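Local structure of PaxB (Photorhabdus luminescens, 6EK4) at residues L32-K37 / K46-S51; I17-L22 / D341-Q346. The protein is probably one component of a two-component alpha-helical pore-forming toxin of the YaxAB type, acting with its partner to perforate target membranes. All coordinates share one frame; numbering follows the deposited sequence.

Contact 1: residues L32-K37 / K46-S51; sequences LSHQQK and KTLRIS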
loop_
_atom_site.group_PDB
_atom_site.type_symbol
_atom_site.label_atom_id
_atom_site.label_comp_id
_atom_site.label_asym_id
_atom_site.label_seq_id
_atom_site.Cartn_x
_atom_site.Cartn_y
_atom_site.Cartn_z
ATOM N N LEU A 32 -0.897 -0.729 6.791
ATOM C CA LEU A 32 -1.775 -0.522 5.639
ATOM C C LEU A 32 -3.180 -1.078 5.856
ATOM O O LEU A 32 -4.154 -0.473 5.421
ATOM C CB LEU A 32 -1.162 -1.143 4.379
ATOM C CG LEU A 32 0.069 -0.422 3.825
ATOM C CD1 LEU A 32 0.832 -1.320 2.865
ATOM C CD2 LEU A 32 -0.313 0.885 3.146
ATOM N N SER A 33 -3.284 -2.221 6.531
ATOM C CA SER A 33 -4.582 -2.864 6.757
ATOM C C SER A 33 -5.494 -2.085 7.706
ATOM O O SER A 33 -6.697 -2.339 7.743
ATOM C CB SER A 33 -4.391 -4.285 7.294
ATOM O OG SER A 33 -3.729 -4.271 8.546
ATOM N N HIS A 34 -4.929 -1.149 8.468
ATOM C CA HIS A 34 -5.700 -0.357 9.431
ATOM C C HIS A 34 -6.013 1.070 8.965
ATOM O O HIS A 34 -6.997 1.659 9.414
ATOM C CB HIS A 34 -4.980 -0.330 10.781
ATOM C CG HIS A 34 -5.031 -1.637 11.509
ATOM N ND1 HIS A 34 -4.111 -2.642 11.303
ATOM C CD2 HIS A 34 -5.905 -2.110 12.430
ATOM C CE1 HIS A 34 -4.411 -3.674 12.070
ATOM N NE2 HIS A 34 -5.494 -3.378 12.763
ATOM N N GLN A 35 -5.185 1.624 8.080
ATOM C CA GLN A 35 -5.418 2.970 7.540
ATOM C C GLN A 35 -6.220 2.943 6.236
ATOM O O GLN A 35 -6.905 3.914 5.910
ATOM C CB GLN A 35 -4.091 3.715 7.339
ATOM C CG GLN A 35 -3.272 3.272 6.133
ATOM C CD GLN A 35 -1.899 3.922 6.084
ATOM O OE1 GLN A 35 -1.345 4.316 7.112
ATOM N NE2 GLN A 35 -1.339 4.032 4.883
ATOM N N GLN A 36 -6.119 1.839 5.496
ATOM C CA GLN A 36 -6.875 1.642 4.254
ATOM C C GLN A 36 -8.380 1.811 4.478
ATOM O O GLN A 36 -8.953 1.204 5.387
ATOM C CB GLN A 36 -6.565 0.255 3.666
ATOM C CG GLN A 36 -7.539 -0.268 2.611
ATOM C CD GLN A 36 -8.575 -1.238 3.169
ATOM O OE1 GLN A 36 -8.360 -1.878 4.200
ATOM N NE2 GLN A 36 -9.699 -1.362 2.475
ATOM N N LYS A 37 -9.005 2.644 3.645
ATOM C CA LYS A 37 -10.442 2.905 3.723
ATOM C C LYS A 37 -11.071 2.918 2.327
ATOM O O LYS A 37 -11.523 3.957 1.842
ATOM C CB LYS A 37 -10.706 4.226 4.459
ATOM C CG LYS A 37 -10.395 4.169 5.948
ATOM C CD LYS A 37 -10.432 5.544 6.593
ATOM C CE LYS A 37 -10.014 5.474 8.053
ATOM N NZ LYS A 37 -10.133 6.788 8.743
ATOM N N LYS A 46 -10.777 -9.149 5.083
ATOM C CA LYS A 46 -9.756 -10.028 4.504
ATOM C C LYS A 46 -8.340 -9.490 4.714
ATOM O O LYS A 46 -7.414 -10.264 4.948
ATOM C CB LYS A 46 -10.010 -10.254 3.009
ATOM C CG LYS A 46 -11.137 -11.229 2.706
ATOM C CD LYS A 46 -11.136 -11.619 1.239
ATOM C CE LYS A 46 -12.420 -12.324 0.832
ATOM N NZ LYS A 46 -12.391 -12.744 -0.597
ATOM N N THR A 47 -8.174 -8.172 4.627
ATOM C CA THR A 47 -6.872 -7.546 4.868
ATOM C C THR A 47 -6.433 -7.714 6.322
ATOM O O THR A 47 -5.244 -7.874 6.600
ATOM C CB THR A 47 -6.876 -6.047 4.511
ATOM O OG1 THR A 47 -8.018 -5.414 5.098
ATOM C CG2 THR A 47 -6.910 -5.855 3.001
ATOM N N LEU A 48 -7.393 -7.682 7.243
ATOM C CA LEU A 48 -7.111 -7.934 8.657
ATOM C C LEU A 48 -6.722 -9.395 8.902
ATOM O O LEU A 48 -5.930 -9.678 9.799
ATOM C CB LEU A 48 -8.306 -7.546 9.535
ATOM C CG LEU A 48 -8.621 -6.047 9.617
ATOM C CD1 LEU A 48 -9.969 -5.818 10.284
ATOM C CD2 LEU A 48 -7.525 -5.287 10.349
ATOM N N ARG A 49 -7.276 -10.314 8.110
ATOM C CA ARG A 49 -6.877 -11.722 8.174
ATOM C C ARG A 49 -5.430 -11.899 7.723
ATOM O O ARG A 49 -4.682 -12.675 8.318
ATOM C CB ARG A 49 -7.778 -12.596 7.298
ATOM C CG ARG A 49 -9.209 -12.741 7.786
ATOM C CD ARG A 49 -10.025 -13.550 6.791
ATOM N NE ARG A 49 -11.464 -13.459 7.028
ATOM C CZ ARG A 49 -12.399 -13.881 6.178
ATOM N NH1 ARG A 49 -12.063 -14.431 5.014
ATOM N NH2 ARG A 49 -13.683 -13.748 6.489
ATOM N N ILE A 50 -5.048 -11.180 6.670
ATOM C CA ILE A 50 -3.692 -11.264 6.124
ATOM C C ILE A 50 -2.671 -10.712 7.119
ATOM O O ILE A 50 -1.617 -11.314 7.318
ATOM C CB ILE A 50 -3.573 -10.534 4.762
ATOM C CG1 ILE A 50 -4.404 -11.260 3.698
ATOM C CG2 ILE A 50 -2.120 -10.466 4.306
ATOM C CD1 ILE A 50 -4.693 -10.427 2.466
ATOM N N SER A 51 -2.987 -9.581 7.748
ATOM C CA SER A 51 -2.092 -8.985 8.746
ATOM C C SER A 51 -1.952 -9.871 9.985
ATOM O O SER A 51 -0.868 -9.969 10.559
ATOM C CB SER A 51 -2.575 -7.590 9.156
ATOM O OG SER A 51 -3.701 -7.666 10.013
#
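S33 and T47 meet where the backbones come nearest, their CA atoms 5.5 Å apart, and the side chains touch through their CB atoms at 4.1 Å. S33 CB also lies against the carbonyl oxygen of T47. One turn along helix 42-73, S51 CB packs on S33 OG at 3.6 Å. The small residues S33, T47 and S51 thus let the two helices approach closely.

The three hydroxyls at this seam are hydrogen-bonded within their own helices. S33 OG reaches back to the carbonyls of I29 and W30, T47 OG1 to those of I43 and Q44, and S51 OG to L48 O at 3.0 Å, meeting that carbonyl from above its plane. No hydrogen bond crosses the contact. It joins the end of helix 19-35 to the first turns of helix 42-73, a helical hairpin within the elongated, all-helical toxin fold.

At the exposed margin a CH-pi contact forms: L48 CD2 sits over one face of the H34 ring, 4.0 Å from its centroid and displaced toward NE2. H34 ND1 is held by W30 O. Past the helix end, Q36 OE1 comes to 3.7 Å from T47 OG1, a contact and not a hydrogen bond.

Contact 2: residues I17-L22 / D341-Q346; sequences INVKTL and DDLALQ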
loop_
_atom_site.group_PDB
_atom_site.type_symbol
_atom_site.label_atom_id
_atom_site.label_comp_id
_atom_site.label_asym_id
_atom_site.label_seq_id
_atom_site.Cartn_x
_atom_site.Cartn_y
_atom_site.Cartn_z
ATOM N N ILE A 17 18.636 -15.439 3.168
ATOM C CA ILE A 17 17.365 -14.955 3.702
ATOM C C ILE A 17 17.569 -13.640 4.450
ATOM O O ILE A 17 18.463 -13.525 5.288
ATOM C CB ILE A 17 16.723 -15.990 4.657
ATOM C CG1 ILE A 17 16.732 -17.383 4.014
ATOM C CG2 ILE A 17 15.299 -15.577 5.018
ATOM C CD1 ILE A 17 16.103 -18.471 4.862
ATOM N N ASN A 18 16.735 -12.653 4.128
ATOM C CA ASN A 18 16.711 -11.378 4.835
ATOM C C ASN A 18 15.445 -11.305 5.690
ATOM O O ASN A 18 14.355 -11.044 5.179
ATOM C CB ASN A 18 16.765 -10.215 3.835
ATOM C CG ASN A 18 17.106 -8.884 4.490
ATOM O OD1 ASN A 18 16.831 -8.667 5.670
ATOM N ND2 ASN A 18 17.706 -7.985 3.719
ATOM N N VAL A 19 15.595 -11.552 6.989
ATOM C CA VAL A 19 14.457 -11.537 7.915
ATOM C C VAL A 19 13.941 -10.125 8.223
ATOM O O VAL A 19 12.820 -9.969 8.710
ATOM C CB VAL A 19 14.771 -12.276 9.239
ATOM C CG1 VAL A 19 14.956 -13.765 8.980
ATOM C CG2 VAL A 19 15.994 -11.688 9.937
ATOM N N LYS A 20 14.759 -9.108 7.947
ATOM C CA LYS A 20 14.327 -7.712 8.071
ATOM C C LYS A 20 13.294 -7.384 6.995
ATOM O O LYS A 20 12.263 -6.779 7.282
ATOM C CB LYS A 20 15.519 -6.754 7.964
ATOM C CG LYS A 20 15.201 -5.325 8.381
ATOM C CD LYS A 20 16.381 -4.394 8.157
ATOM C CE LYS A 20 16.090 -3.000 8.685
ATOM N NZ LYS A 20 17.068 -1.992 8.188
ATOM N N THR A 21 13.581 -7.789 5.760
ATOM C CA THR A 21 12.638 -7.640 4.653
ATOM C C THR A 21 11.337 -8.401 4.930
ATOM O O THR A 21 10.254 -7.952 4.544
ATOM C CB THR A 21 13.257 -8.141 3.331
ATOM O OG1 THR A 21 14.458 -7.408 3.059
ATOM C CG2 THR A 21 12.289 -7.967 2.167
ATOM N N LEU A 22 11.455 -9.543 5.605
ATOM C CA LEU A 22 10.299 -10.351 5.994
ATOM C C LEU A 22 9.473 -9.624 7.055
ATOM O O LEU A 22 8.266 -9.455 6.896
ATOM C CB LEU A 22 10.756 -11.719 6.525
ATOM C CG LEU A 22 9.747 -12.874 6.524
ATOM C CD1 LEU A 22 10.451 -14.178 6.871
ATOM C CD2 LEU A 22 8.581 -12.632 7.475
ATOM N N ASP A 341 23.186 -18.682 13.305
ATOM C CA ASP A 341 23.880 -17.568 13.966
ATOM C C ASP A 341 23.711 -16.269 13.182
ATOM O O ASP A 341 23.604 -15.191 13.771
ATOM C CB ASP A 341 25.378 -17.866 14.123
ATOM C CG ASP A 341 25.664 -18.990 15.110
ATOM O OD1 ASP A 341 24.743 -19.406 15.848
ATOM O OD2 ASP A 341 26.822 -19.460 15.146
ATOM N N ASP A 342 23.696 -16.382 11.856
ATOM C CA ASP A 342 23.466 -15.240 10.971
ATOM C C ASP A 342 22.039 -14.705 11.098
ATOM O O ASP A 342 21.834 -13.495 11.150
ATOM C CB ASP A 342 23.750 -15.625 9.515
ATOM C CG ASP A 342 23.411 -14.515 8.539
ATOM O OD1 ASP A 342 22.517 -14.723 7.692
ATOM O OD2 ASP A 342 24.026 -13.431 8.630
ATOM N N LEU A 343 21.060 -15.608 11.140
ATOM C CA LEU A 343 19.657 -15.215 11.283
ATOM C C LEU A 343 19.400 -14.527 12.623
ATOM O O LEU A 343 18.643 -13.557 12.691
ATOM C CB LEU A 343 18.731 -16.426 11.130
ATOM C CG LEU A 343 18.664 -17.073 9.744
ATOM C CD1 LEU A 343 17.764 -18.299 9.782
ATOM C CD2 LEU A 343 18.176 -16.088 8.692
ATOM N N ALA A 344 20.031 -15.030 13.682
ATOM C CA ALA A 344 19.950 -14.400 15.000
ATOM C C ALA A 344 20.615 -13.024 14.995
ATOM O O ALA A 344 20.138 -12.097 15.652
ATOM C CB ALA A 344 20.591 -15.291 16.054
ATOM N N LEU A 345 21.713 -12.899 14.249
ATOM C CA LEU A 345 22.419 -11.624 14.104
ATOM C C LEU A 345 21.543 -10.563 13.433
ATOM O O LEU A 345 21.630 -9.382 13.769
ATOM C CB LEU A 345 23.714 -11.818 13.305
ATOM C CG LEU A 345 24.594 -10.590 13.043
ATOM C CD1 LEU A 345 25.132 -10.012 14.343
ATOM C CD2 LEU A 345 25.734 -10.957 12.106
ATOM N N GLN A 346 20.708 -10.990 12.486
ATOM C CA GLN A 346 19.778 -10.084 11.812
ATOM C C GLN A 346 18.673 -9.617 12.755
ATOM O O GLN A 346 18.384 -8.423 12.828
ATOM C CB GLN A 346 19.160 -10.754 10.586
ATOM C CG GLN A 346 20.151 -11.044 9.472
ATOM C CD GLN A 346 19.486 -11.628 8.241
ATOM O OE1 GLN A 346 18.475 -11.112 7.768
ATOM N NE2 GLN A 346 20.053 -12.706 7.715
#
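Q346 lays its side chain against V19, with Q346 CB and Q346 OE1 both beside the V19 CG2 methyl. The first torsion sets Q346 CG anti to its own carbonyl carbon (chi1 -66°); beyond CG the chain is extended and carries the amide to the backbone at the start of helix 19-35, on both sides of the N-cap N18. There the amide uses both ends. Q346 NE2 donates to I17 O at 3.0 Å, a nearly straight bond (163° at the hydrogen) with the acceptor in the amide plane, while Q346 OE1 accepts from V19 N, also at 3.0 Å, with the donor tilted from the carbonyl plane.

A second bond from Q346 NE2 goes to D342 OD1, one turn earlier on the same helix, at 3.2 Å. It also lies in the plane of the Q346 amide but meets the D342 carboxylate from above. Two acceptors for NE2 and a donor for OE1 support the modelled orientation of the amide.

N18 is the N-cap of helix 19-35. Its OD1 accepts weak bonds from K20 N and T21 N, and its amide plane stands 82° from that of Q346.

The apolar side of the contact is made by L343, whose CD2 lies 4.0 Å from V19 CG1 and 4.3 Å from I17 CB. I17 also packs on Q301, K304 and L305 of helix 247-321, and L343 on V65 of helix 42-73, which ties this corner to the helical bundle. The arrangement is that of a capped helix N-terminus docked against a neighbouring helix, 326-348: N18 OD1 caps the first turn of its own helix, and a glutamine from near the C-terminus of the chain grips the peptide groups on either side of N18.

Overall arrangement
Both contacts use helix 19-35, contact 1 at its C-terminal end and contact 2 at its N-terminus, with their centres about 25 Å apart and no direct touch. Contact 1 is mostly buried, its centre about 10 Å from the centre of the chain, and local in sequence; contact 2 is partly buried, its centre about 24 Å from the centre of the chain, and brings helix 326-348 back to the start of the chain, so that contact 1 is nested within the loop it closes. Their chemistry differs accordingly. Contact 1 joins two helices by van der Waals packing of small residues and a CH-pi contact, whereas contact 2 uses side-chain hydrogen bonds to backbone groups at a helix start, backed by aliphatic packing.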